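Local atomic coordinates of DNA ligase (Alteromonas mediterranea, PDB entry 6GDR), a protein that probably seals nicks in double-stranded DNA with ATP as cofactor, passing AMP from the enzyme to the 5'-phosphate of the broken strand. Residues D[79-84]-D[280-285]; D[132-135]-D[141-144]; D[228-233]-D[256-261]. All blocks are in the same frame, centred on the assembly; numbering follows the deposited sequence.

Contact 1: residues D[79-84]-D[280-285]; sequences GQFERT and KPRFAS. With nucleotides of chain B; nucleotides of chain C.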
loop_
_atom_site.group_PDB
_atom_site.type_symbol
_atom_site.label_atom_id
_atom_site.label_comp_id
_atom_site.label_asym_id
_atom_site.label_seq_id
_atom_site.Cartn_x
_atom_site.Cartn_y
_atom_site.Cartn_z
ATOM N N GLY D 79 -10.330 5.474 0.401
ATOM C CA GLY D 79 -10.056 6.881 0.186
ATOM C C GLY D 79 -9.856 7.690 1.447
ATOM O O GLY D 79 -10.065 8.905 1.428
ATOM N N GLN D 80 -9.447 7.053 2.544
ATOM C CA GLN D 80 -9.268 7.722 3.827
ATOM C C GLN D 80 -7.835 7.594 4.333
ATOM O O GLN D 80 -7.602 7.514 5.541
ATOM C CB GLN D 80 -10.245 7.164 4.861
ATOM C CG GLN D 80 -11.700 7.186 4.424
ATOM C CD GLN D 80 -12.211 8.588 4.164
ATOM O OE1 GLN D 80 -11.979 9.502 4.956
ATOM N NE2 GLN D 80 -12.907 8.767 3.048
ATOM N N PHE D 81 -6.858 7.581 3.425
ATOM C CA PHE D 81 -5.476 7.345 3.835
ATOM C C PHE D 81 -4.909 8.539 4.593
ATOM O O PHE D 81 -4.425 8.397 5.723
ATOM C CB PHE D 81 -4.600 7.029 2.624
ATOM C CG PHE D 81 -3.133 7.063 2.932
ATOM C CD1 PHE D 81 -2.348 8.127 2.521
ATOM C CD2 PHE D 81 -2.544 6.045 3.662
ATOM C CE1 PHE D 81 -0.999 8.165 2.815
ATOM C CE2 PHE D 81 -1.198 6.079 3.962
ATOM C CZ PHE D 81 -0.424 7.140 3.538
ATOM N N GLU D 82 -4.930 9.723 3.974
ATOM C CA GLU D 82 -4.356 10.904 4.613
ATOM C C GLU D 82 -4.899 11.077 6.026
ATOM O O GLU D 82 -4.139 11.292 6.978
ATOM C CB GLU D 82 -4.641 12.152 3.775
ATOM C CG GLU D 82 -3.886 12.212 2.453
ATOM C CD GLU D 82 -4.728 11.772 1.272
ATOM O OE1 GLU D 82 -5.658 10.961 1.468
ATOM O OE2 GLU D 82 -4.462 12.244 0.145
ATOM N N ARG D 83 -6.219 10.978 6.181
ATOM C CA ARG D 83 -6.821 11.094 7.504
ATOM C C ARG D 83 -6.373 9.955 8.412
ATOM O O ARG D 83 -6.073 10.172 9.592
ATOM C CB ARG D 83 -8.344 11.126 7.376
ATOM C CG ARG D 83 -9.093 11.021 8.691
ATOM C CD ARG D 83 -10.513 11.547 8.552
ATOM N NE ARG D 83 -11.468 10.780 9.347
ATOM C CZ ARG D 83 -12.190 9.757 8.893
ATOM N NH1 ARG D 83 -12.084 9.358 7.633
ATOM N NH2 ARG D 83 -13.028 9.130 9.708
ATOM N N THR D 84 -6.320 8.731 7.879
ATOM C CA THR D 84 -5.874 7.593 8.677
ATOM C C THR D 84 -4.441 7.791 9.154
ATOM O O THR D 84 -4.125 7.554 10.326
ATOM C CB THR D 84 -5.993 6.301 7.864
ATOM O OG1 THR D 84 -7.361 6.090 7.489
ATOM C CG2 THR D 84 -5.505 5.101 8.677
ATOM N N LYS D 280 -3.666 15.889 -6.555
ATOM C CA LYS D 280 -2.333 15.766 -7.134
ATOM C C LYS D 280 -2.018 14.300 -7.430
ATOM O O LYS D 280 -2.388 13.420 -6.647
ATOM C CB LYS D 280 -1.279 16.332 -6.186
ATOM C CG LYS D 280 -1.617 17.716 -5.645
ATOM C CD LYS D 280 -0.577 18.754 -6.035
ATOM C CE LYS D 280 -1.009 20.149 -5.604
ATOM N NZ LYS D 280 -0.062 21.203 -6.060
ATOM N N PRO D 281 -1.341 13.987 -8.535
ATOM C CA PRO D 281 -1.056 12.579 -8.839
ATOM C C PRO D 281 -0.182 11.947 -7.765
ATOM O O PRO D 281 0.747 12.572 -7.250
ATOM C CB PRO D 281 -0.330 12.641 -10.190
ATOM C CG PRO D 281 -0.609 14.000 -10.733
ATOM C CD PRO D 281 -0.776 14.890 -9.552
ATOM N N ARG D 282 -0.486 10.694 -7.436
ATOM C CA ARG D 282 0.232 9.961 -6.404
ATOM C C ARG D 282 1.147 8.917 -7.032
ATOM O O ARG D 282 0.791 8.278 -8.028
ATOM C CB ARG D 282 -0.737 9.284 -5.431
ATOM C CG ARG D 282 -0.029 8.396 -4.427
ATOM C CD ARG D 282 -0.784 8.230 -3.121
ATOM N NE ARG D 282 -1.778 7.163 -3.187
ATOM C CZ ARG D 282 -2.263 6.524 -2.127
ATOM N NH1 ARG D 282 -1.842 6.829 -0.906
ATOM N NH2 ARG D 282 -3.166 5.568 -2.288
ATOM N N PHE D 283 2.331 8.750 -6.439
ATOM C CA PHE D 283 3.322 7.786 -6.917
ATOM C C PHE D 283 3.678 8.036 -8.379
ATOM O O PHE D 283 3.984 7.102 -9.123
ATOM C CB PHE D 283 2.829 6.347 -6.737
ATOM C CG PHE D 283 2.280 6.052 -5.367
ATOM C CD1 PHE D 283 2.737 6.735 -4.251
ATOM C CD2 PHE D 283 1.300 5.085 -5.201
ATOM C CE1 PHE D 283 2.226 6.458 -2.994
ATOM C CE2 PHE D 283 0.787 4.805 -3.947
ATOM C CZ PHE D 283 1.250 5.491 -2.844
ATOM N N ALA D 284 3.646 9.297 -8.798
ATOM C CA ALA D 284 3.853 9.622 -10.200
ATOM C C ALA D 284 5.289 9.333 -10.619
ATOM O O ALA D 284 6.231 9.517 -9.843
ATOM C CB ALA D 284 3.520 11.089 -10.461
ATOM N N SER D 285 5.450 8.880 -11.860
ATOM C CA SER D 285 6.765 8.632 -12.435
ATOM C C SER D 285 6.742 9.011 -13.908
ATOM O O SER D 285 5.698 8.960 -14.565
ATOM C CB SER D 285 7.190 7.165 -12.273
ATOM O OG SER D 285 6.262 6.293 -12.889
ATOM P P DC B 10 3.141 2.272 5.498
ATOM O OP1 DC B 10 2.202 1.214 5.932
ATOM O OP2 DC B 10 4.594 1.990 5.461
ATOM O "O5'" DC B 10 2.686 2.800 4.058
ATOM C "C5'" DC B 10 1.340 3.201 3.862
ATOM C "C4'" DC B 10 1.186 4.044 2.611
ATOM O "O4'" DC B 10 1.991 5.244 2.717
ATOM C "C3'" DC B 10 1.656 3.393 1.326
ATOM O "O3'" DC B 10 0.671 2.504 0.808
ATOM C "C2'" DC B 10 1.882 4.605 0.429
ATOM C "C1'" DC B 10 2.349 5.685 1.413
ATOM N N1 DC B 10 3.819 5.926 1.370
ATOM C C2 DC B 10 4.336 6.902 0.511
ATOM O O2 DC B 10 3.560 7.562 -0.191
ATOM N N3 DC B 10 5.675 7.102 0.476
ATOM C C4 DC B 10 6.480 6.371 1.248
ATOM N N4 DC B 10 7.793 6.606 1.177
ATOM C C5 DC B 10 5.972 5.369 2.126
ATOM C C6 DC B 10 4.649 5.181 2.152
ATOM O OP3 DC C 1 6.862 -0.714 -1.061
ATOM P P DC C 1 5.787 -0.069 -0.272
ATOM O OP1 DC C 1 6.336 0.237 1.064
ATOM O OP2 DC C 1 4.586 -0.925 -0.376
ATOM O "O5'" DC C 1 5.437 1.317 -0.987
ATOM C "C5'" DC C 1 4.085 1.721 -1.136
ATOM C "C4'" DC C 1 3.971 2.879 -2.106
ATOM O "O4'" DC C 1 4.523 4.078 -1.500
ATOM C "C3'" DC C 1 4.739 2.701 -3.403
ATOM O "O3'" DC C 1 3.966 2.000 -4.369
ATOM C "C2'" DC C 1 5.022 4.136 -3.809
ATOM C "C1'" DC C 1 5.252 4.818 -2.466
ATOM N N1 DC C 1 6.685 4.855 -2.058
ATOM C C2 DC C 1 7.525 5.833 -2.592
ATOM O O2 DC C 1 7.059 6.654 -3.390
ATOM N N3 DC C 1 8.828 5.856 -2.216
ATOM C C4 DC C 1 9.290 4.953 -1.351
ATOM N N4 DC C 1 10.582 5.015 -1.009
ATOM C C5 DC C 1 8.447 3.945 -0.797
ATOM C C6 DC C 1 7.165 3.933 -1.175
ATOM P P DA C 2 4.698 1.100 -5.483
ATOM O OP1 DA C 2 3.645 0.432 -6.278
ATOM O OP2 DA C 2 5.734 0.292 -4.799
ATOM O "O5'" DA C 2 5.447 2.167 -6.407
ATOM C "C5'" DA C 2 4.691 3.080 -7.191
ATOM C "C4'" DA C 2 5.587 4.131 -7.824
ATOM O "O4'" DA C 2 6.200 4.940 -6.785
ATOM C "C3'" DA C 2 6.759 3.586 -8.623
ATOM O "O3'" DA C 2 6.379 3.244 -9.947
ATOM C "C2'" DA C 2 7.738 4.747 -8.577
ATOM C "C1'" DA C 2 7.516 5.314 -7.180
ATOM N N9 DA C 2 8.473 4.811 -6.197
ATOM C C8 DA C 2 8.284 3.792 -5.304
ATOM N N7 DA C 2 9.329 3.553 -4.546
ATOM C C5 DA C 2 10.272 4.472 -4.979
ATOM C C6 DA C 2 11.597 4.738 -4.579
ATOM N N6 DA C 2 12.221 4.066 -3.606
ATOM N N1 DA C 2 12.258 5.725 -5.219
ATOM C C2 DA C 2 11.630 6.396 -6.190
ATOM N N3 DA C 2 10.391 6.240 -6.653
ATOM C C4 DA C 2 9.759 5.253 -5.999
#
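Phe81 and Arg282 touch where the nucleotidyltransferase domain and the OB domain meet over the DNA. NH1 of Arg282 lies over one face of the Phe81 ring, 3.7 Å from Phe81 CD1. The guanidinium is not flat on that ring, since the planes are 57° apart. Any cation-pi attraction is weak at best, because Arg282 CZ is 5.4 Å from the ring centroid. Phe81 CG is anti to the backbone N (chi1 168°), which carries the ring from the first turn of helix 81-89 toward the nucleic acid. There Phe81 CZ comes within 3.2 Å of O4' of DC10 of chain B.

Arg282 bends at its third torsion (chi3 85°). Its CG sits over the centre of the Phe283 ring, and Phe283 CZ packs on one face of its guanidinium. NH2 of Arg282 forms a salt bridge with Asp36, a residue that also touches Phe81. Backbone hydrogen bonds between Arg282 and both Tyr273 and Gly274 hold the loop 280-285 to its own domain.

The Phe283 ring has DNA on its other face, where C2' of DC1 of chain C packs. This one ring thus touches the nucleotides on both sides of the nick, DC10 of chain B and DC1 of chain C. O2 of DC10 of chain B lies at the ring edge, near its plane, 3.3 Å from Phe283 CE1.

Contact 2: residues D[132-135]-D[141-144]; sequences AFDM and SFDS. With AMP (adenosine monophosphate), chain G.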
loop_
_atom_site.group_PDB
_atom_site.type_symbol
_atom_site.label_atom_id
_atom_site.label_comp_id
_atom_site.label_asym_id
_atom_site.label_seq_id
_atom_site.Cartn_x
_atom_site.Cartn_y
_atom_site.Cartn_z
ATOM N N ALA D 132 -6.275 -7.351 10.057
ATOM C CA ALA D 132 -5.192 -8.325 10.013
ATOM C C ALA D 132 -5.232 -9.113 8.710
ATOM O O ALA D 132 -6.305 -9.469 8.214
ATOM C CB ALA D 132 -5.288 -9.277 11.205
ATOM N N PHE D 133 -4.049 -9.389 8.153
ATOM C CA PHE D 133 -3.945 -10.124 6.900
ATOM C C PHE D 133 -2.926 -11.254 6.910
ATOM O O PHE D 133 -2.878 -12.014 5.937
ATOM C CB PHE D 133 -3.606 -9.171 5.740
ATOM C CG PHE D 133 -2.411 -8.294 5.993
ATOM C CD1 PHE D 133 -1.126 -8.782 5.828
ATOM C CD2 PHE D 133 -2.575 -6.974 6.378
ATOM C CE1 PHE D 133 -0.026 -7.973 6.054
ATOM C CE2 PHE D 133 -1.481 -6.161 6.604
ATOM C CZ PHE D 133 -0.205 -6.662 6.442
ATOM N N ASP D 134 -2.117 -11.399 7.957
ATOM C CA ASP D 134 -1.153 -12.490 7.997
ATOM C C ASP D 134 -0.535 -12.567 9.386
ATOM O O ASP D 134 -0.631 -11.629 10.183
ATOM C CB ASP D 134 -0.056 -12.311 6.940
ATOM C CG ASP D 134 0.676 -13.605 6.630
ATOM O OD1 ASP D 134 0.332 -14.646 7.228
ATOM O OD2 ASP D 134 1.596 -13.581 5.785
ATOM N N MET D 135 0.097 -13.708 9.660
ATOM C CA MET D 135 0.873 -13.918 10.872
ATOM C C MET D 135 2.265 -14.374 10.448
ATOM O O MET D 135 2.384 -15.259 9.583
ATOM C CB MET D 135 0.224 -14.967 11.786
ATOM C CG MET D 135 -1.181 -14.610 12.241
ATOM S SD MET D 135 -1.954 -15.900 13.243
ATOM C CE MET D 135 -0.913 -15.884 14.700
ATOM N N SER D 141 1.399 -23.081 6.153
ATOM C CA SER D 141 0.823 -22.458 4.971
ATOM C C SER D 141 -0.058 -21.273 5.349
ATOM O O SER D 141 -0.629 -21.217 6.441
ATOM C CB SER D 141 0.001 -23.474 4.179
ATOM O OG SER D 141 -1.185 -23.818 4.877
ATOM N N PHE D 142 -0.171 -20.321 4.420
ATOM C CA PHE D 142 -1.040 -19.171 4.641
ATOM C C PHE D 142 -2.482 -19.598 4.871
ATOM O O PHE D 142 -3.212 -18.941 5.622
ATOM C CB PHE D 142 -0.956 -18.211 3.455
ATOM C CG PHE D 142 -1.873 -17.026 3.569
ATOM C CD1 PHE D 142 -1.645 -16.048 4.522
ATOM C CD2 PHE D 142 -2.958 -16.889 2.722
ATOM C CE1 PHE D 142 -2.484 -14.957 4.628
ATOM C CE2 PHE D 142 -3.801 -15.798 2.824
ATOM C CZ PHE D 142 -3.564 -14.832 3.778
ATOM N N ASP D 143 -2.912 -20.689 4.232
ATOM C CA ASP D 143 -4.251 -21.208 4.487
ATOM C C ASP D 143 -4.441 -21.505 5.969
ATOM O O ASP D 143 -5.494 -21.203 6.542
ATOM C CB ASP D 143 -4.493 -22.466 3.653
ATOM C CG ASP D 143 -5.962 -22.702 3.364
ATOM O OD1 ASP D 143 -6.458 -22.181 2.344
ATOM O OD2 ASP D 143 -6.621 -23.403 4.159
ATOM N N SER D 144 -3.423 -22.087 6.608
ATOM C CA SER D 144 -3.505 -22.369 8.037
ATOM C C SER D 144 -3.469 -21.085 8.855
ATOM O O SER D 144 -4.215 -20.943 9.831
ATOM C CB SER D 144 -2.364 -23.297 8.451
ATOM O OG SER D 144 -2.297 -23.425 9.860
HETATM P P AMP G . 3.243 -1.598 -0.973
HETATM O O1P AMP G . 1.842 -1.096 -0.709
HETATM O O2P AMP G . 3.763 -1.595 -2.392
HETATM O "O5'" AMP G . 3.346 -3.099 -0.401
HETATM C "C5'" AMP G . 2.161 -3.772 0.012
HETATM C "C4'" AMP G . 1.709 -3.248 1.374
HETATM O "O4'" AMP G . 0.284 -3.125 1.400
HETATM C "C3'" AMP G . 2.110 -4.126 2.547
HETATM O "O3'" AMP G . 3.099 -3.458 3.338
HETATM C "C2'" AMP G . 0.837 -4.358 3.338
HETATM O "O2'" AMP G . 1.004 -4.001 4.711
HETATM C "C1'" AMP G . -0.218 -3.466 2.695
HETATM N N9 AMP G . -1.579 -4.053 2.551
HETATM C C8 AMP G . -2.696 -3.299 2.574
HETATM N N7 AMP G . -3.807 -4.063 2.421
HETATM C C5 AMP G . -3.404 -5.337 2.298
HETATM C C6 AMP G . -4.073 -6.643 2.107
HETATM N N6 AMP G . -5.418 -6.717 2.018
HETATM N N1 AMP G . -3.301 -7.746 2.025
HETATM C C2 AMP G . -1.959 -7.679 2.111
HETATM N N3 AMP G . -1.291 -6.522 2.283
HETATM C C4 AMP G . -1.937 -5.335 2.386
#
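The edge of the Phe142 ring meets two oxygens of strand 129-134 in the nucleotidyltransferase domain. Phe142 CE1 is 3.2 Å from the backbone O of Phe133, and Phe142 CD1 is 3.6 Å from OD1 of Asp134. Both oxygens lie near the ring plane, and the carboxylate stands at 90° to it. Phe142 CG is anti to its backbone N (chi1 177°), which sends the ring from the start of helix 142-154 back to the strand. The ring also stacks with His193. This strand and helix begin a beta-alpha-beta unit that runs on to strand 161-163.

This buried edge is the close part of the contact. Ser141, Asp143 and Ser144 are partly exposed and make no contact with 132-135; this is the looser side. Ser141 is the N-cap, its OG accepting a weak bond from Ser144 N at 3.3 Å.

OD1 of Asp134 accepts from Met135 N at 2.6 Å, in a bent bond (135°) from above the carboxylate plane, and forms a salt bridge with Arg145. An alanine at Asp134 is likely to leave Arg145 without its charged mate and open a gap beside the Phe142 edge.

Phe133 and Asp134 form a classic beta bulge opposite Asp71. The Phe133 ring turns away from Phe142 and covers the adenine of AMP, whose N3 lies 4.0 Å above the ring plane. Phe133 thus faces the adenylate, which is joined through its phosphorus to the 5'-phosphate of DC1 of chain C. Its carbonyl oxygen and the Asp134 carboxylate probably attract the electropositive hydrogens of the Phe142 edge.

Contact 3: residues D[228-233]-D[256-261]; sequences GKFKGM and KERRAP. Unlike the reference sequence in segment 256-261: Arg259 (reference Gln). With nucleotides of chain A.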
loop_
_atom_site.group_PDB
_atom_site.type_symbol
_atom_site.label_atom_id
_atom_site.label_comp_id
_atom_site.label_asym_id
_atom_site.label_seq_id
_atom_site.Cartn_x
_atom_site.Cartn_y
_atom_site.Cartn_z
ATOM N N GLY D 228 22.957 14.598 -3.797
ATOM C CA GLY D 228 23.689 13.344 -3.718
ATOM C C GLY D 228 24.346 13.008 -5.042
ATOM O O GLY D 228 25.016 13.840 -5.661
ATOM N N LYS D 229 24.152 11.765 -5.491
ATOM C CA LYS D 229 24.752 11.327 -6.746
ATOM C C LYS D 229 24.252 12.133 -7.936
ATOM O O LYS D 229 24.954 12.221 -8.950
ATOM C CB LYS D 229 24.470 9.839 -6.966
ATOM C CG LYS D 229 23.006 9.511 -7.200
ATOM C CD LYS D 229 22.746 8.017 -7.087
ATOM C CE LYS D 229 21.302 7.677 -7.414
ATOM N NZ LYS D 229 20.981 6.251 -7.130
ATOM N N PHE D 230 23.057 12.724 -7.840
ATOM C CA PHE D 230 22.515 13.575 -8.893
ATOM C C PHE D 230 22.954 15.027 -8.755
ATOM O O PHE D 230 22.252 15.934 -9.221
ATOM C CB PHE D 230 20.987 13.479 -8.908
ATOM C CG PHE D 230 20.458 12.123 -9.302
ATOM C CD1 PHE D 230 19.201 11.713 -8.884
ATOM C CD2 PHE D 230 21.204 11.266 -10.096
ATOM C CE1 PHE D 230 18.704 10.475 -9.244
ATOM C CE2 PHE D 230 20.710 10.027 -10.457
ATOM C CZ PHE D 230 19.460 9.632 -10.031
ATOM N N LYS D 231 24.100 15.270 -8.126
ATOM C CA LYS D 231 24.640 16.619 -8.050
ATOM C C LYS D 231 24.946 17.132 -9.451
ATOM O O LYS D 231 25.419 16.385 -10.313
ATOM C CB LYS D 231 25.904 16.630 -7.190
ATOM C CG LYS D 231 26.035 17.835 -6.269
ATOM C CD LYS D 231 26.866 17.504 -5.037
ATOM C CE LYS D 231 26.075 16.673 -4.033
ATOM N N GLY D 232 24.668 18.413 -9.680
ATOM C CA GLY D 232 24.846 18.980 -11.003
ATOM C C GLY D 232 23.948 18.375 -12.056
ATOM O O GLY D 232 24.221 18.519 -13.251
ATOM N N MET D 233 22.881 17.694 -11.645
ATOM C CA MET D 233 21.929 17.076 -12.554
ATOM C C MET D 233 20.519 17.450 -12.119
ATOM O O MET D 233 20.304 18.001 -11.036
ATOM C CB MET D 233 22.094 15.549 -12.581
ATOM C CG MET D 233 23.464 15.081 -13.047
ATOM S SD MET D 233 23.814 13.369 -12.598
ATOM C CE MET D 233 22.455 12.514 -13.391
ATOM N N LYS D 256 20.895 9.467 -17.931
ATOM C CA LYS D 256 21.160 10.284 -19.110
ATOM C C LYS D 256 20.064 11.322 -19.307
ATOM O O LYS D 256 20.344 12.461 -19.698
ATOM C CB LYS D 256 21.292 9.400 -20.350
ATOM C CG LYS D 256 21.855 10.125 -21.568
ATOM N N GLU D 257 18.810 10.950 -19.041
ATOM C CA GLU D 257 17.714 11.904 -19.169
ATOM C C GLU D 257 17.840 13.035 -18.157
ATOM O O GLU D 257 17.405 14.160 -18.428
ATOM C CB GLU D 257 16.375 11.186 -19.005
ATOM C CG GLU D 257 15.989 10.331 -20.204
ATOM C CD GLU D 257 14.776 9.461 -19.939
ATOM O OE1 GLU D 257 14.518 9.138 -18.761
ATOM O OE2 GLU D 257 14.079 9.101 -20.911
ATOM N N ARG D 258 18.433 12.763 -16.992
ATOM C CA ARG D 258 18.648 13.821 -16.011
ATOM C C ARG D 258 19.670 14.835 -16.504
ATOM O O ARG D 258 19.573 16.023 -16.177
ATOM C CB ARG D 258 19.085 13.221 -14.676
ATOM C CG ARG D 258 18.010 12.373 -14.018
ATOM C CD ARG D 258 18.393 11.961 -12.609
ATOM N NE ARG D 258 17.311 11.230 -11.957
ATOM C CZ ARG D 258 16.258 11.801 -11.378
ATOM N NH1 ARG D 258 16.132 13.122 -11.364
ATOM N NH2 ARG D 258 15.326 11.048 -10.812
ATOM N N ARG D 259 20.657 14.389 -17.278
ATOM C CA ARG D 259 21.559 15.297 -17.973
ATOM C C ARG D 259 20.892 15.740 -19.270
ATOM O O ARG D 259 20.516 14.901 -20.097
ATOM C CB ARG D 259 22.896 14.614 -18.249
ATOM C CG ARG D 259 23.621 14.146 -16.994
ATOM C CD ARG D 259 24.897 13.389 -17.336
ATOM N NE ARG D 259 24.648 11.973 -17.606
ATOM C CZ ARG D 259 24.748 10.995 -16.708
ATOM N NH1 ARG D 259 24.497 9.742 -17.065
ATOM N NH2 ARG D 259 25.095 11.256 -15.456
ATOM N N ALA D 260 20.732 17.047 -19.445
ATOM C CA ALA D 260 19.952 17.571 -20.559
ATOM C C ALA D 260 18.523 17.053 -20.448
ATOM O O ALA D 260 18.101 16.203 -21.245
ATOM C CB ALA D 260 20.573 17.182 -21.904
ATOM N N PRO D 261 17.754 17.533 -19.475
ATOM C CA PRO D 261 16.393 17.030 -19.280
ATOM C C PRO D 261 15.409 17.725 -20.202
ATOM O O PRO D 261 15.792 18.614 -20.979
ATOM C CB PRO D 261 16.111 17.368 -17.809
ATOM C CG PRO D 261 16.898 18.611 -17.578
ATOM C CD PRO D 261 18.145 18.485 -18.421
ATOM P P DT A 10 22.142 9.379 -3.033
ATOM O OP1 DT A 10 22.909 10.305 -3.895
ATOM O OP2 DT A 10 22.431 9.327 -1.583
ATOM O "O5'" DT A 10 20.575 9.646 -3.211
ATOM C "C5'" DT A 10 20.117 10.828 -3.847
ATOM C "C4'" DT A 10 19.259 10.497 -5.053
ATOM O "O4'" DT A 10 18.891 9.100 -5.024
ATOM C "C3'" DT A 10 17.938 11.235 -5.119
ATOM O "O3'" DT A 10 18.103 12.527 -5.692
ATOM C "C2'" DT A 10 17.083 10.314 -5.984
ATOM C "C1'" DT A 10 17.659 8.920 -5.707
ATOM N N1 DT A 10 16.770 8.067 -4.872
ATOM C C2 DT A 10 15.622 7.554 -5.426
ATOM O O2 DT A 10 15.288 7.760 -6.579
ATOM N N3 DT A 10 14.870 6.784 -4.581
ATOM C C4 DT A 10 15.147 6.482 -3.262
ATOM O O4 DT A 10 14.408 5.779 -2.583
ATOM C C5 DT A 10 16.366 7.052 -2.739
ATOM C C7 DT A 10 16.770 6.793 -1.318
ATOM C C6 DT A 10 17.112 7.810 -3.559
ATOM P P DG A 9 24.179 3.814 -0.360
ATOM O OP1 DG A 9 25.520 4.440 -0.356
ATOM O OP2 DG A 9 23.433 3.655 0.908
ATOM O "O5'" DG A 9 23.244 4.613 -1.379
ATOM C "C5'" DG A 9 23.598 4.673 -2.752
ATOM C "C4'" DG A 9 22.594 5.493 -3.536
ATOM O "O4'" DG A 9 21.412 4.693 -3.793
ATOM C "C3'" DG A 9 22.108 6.762 -2.823
ATOM O "O3'" DG A 9 22.343 7.904 -3.633
ATOM C "C2'" DG A 9 20.617 6.511 -2.583
ATOM C "C1'" DG A 9 20.272 5.502 -3.660
ATOM N N9 DG A 9 19.124 4.655 -3.351
ATOM C C8 DG A 9 18.884 3.967 -2.187
ATOM N N7 DG A 9 17.769 3.287 -2.207
ATOM C C5 DG A 9 17.240 3.538 -3.467
ATOM C C6 DG A 9 16.046 3.073 -4.066
ATOM O O6 DG A 9 15.188 2.321 -3.585
ATOM N N1 DG A 9 15.890 3.569 -5.360
ATOM C C2 DG A 9 16.779 4.408 -5.993
ATOM N N2 DG A 9 16.462 4.783 -7.242
ATOM N N3 DG A 9 17.900 4.850 -5.441
ATOM C C4 DG A 9 18.065 4.376 -4.183
#
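A type II beta turn from Phe230 to Met233, closed by a hydrogen bond from Met233 N to Phe230 O, brings the loop 228-233 against the end of helix 255-258, with Met233 and Arg259 the nearest pair at 5.7 Å between CA atoms. Both segments belong to the OB domain, and the loop joins its strands 214-225 and 234-240.

Arg258 stacks on Phe230. Its guanidinium is tilted 26° from the ring, with centres 4.2 Å apart. The arginine chain runs extended from CG to NE and passes across the ring face. Arg258 CD sits almost over the ring centre, 3.5 Å from the Phe230 centroid, in a CH-pi contact. The guanidinium has further partners: NH1 bonds to the backbone O of Met234 and of Gly235, and NH2 to that of Gly250. These bonds hold the group in place against the ring.

Met233 bends at its end (chi3 58°) and sets its methyl CE between the two arginines. CE reaches CB of Arg258 at 3.7 Å and NH2 of Arg259. Arg259, which differs from the reference sequence, lies alongside Met233 and is exposed.

The opposite face of Phe230 carries CG of Lys229, and the loop then meets DNA. Lys229 N gives a nearly straight hydrogen bond to OP1 of DT10 of chain A, modelled at 2.5 Å, a length that is doubtful.

Contact 1 joins the two domains, while contact 2 lies within the nucleotidyltransferase domain and contact 3 within the OB domain. Along the chain, contacts 2 and 3 follow each other inside the long loop that contact 1 closes. The centre of contact 1 is about 27 Å from each of the others. Contacts 2 and 3 are about 44 Å apart between centres, on opposite sides of the chain's centre. Helix 81-89 of contact 1 is followed by strand 129-134 of contact 2. Loops of one five-stranded OB sheet supply 280-285 and 228-233. The three run from AMP pocket through domain interface to far DNA contact, consistent with the two core domains of a minimal ligase gripping the nicked DNA together.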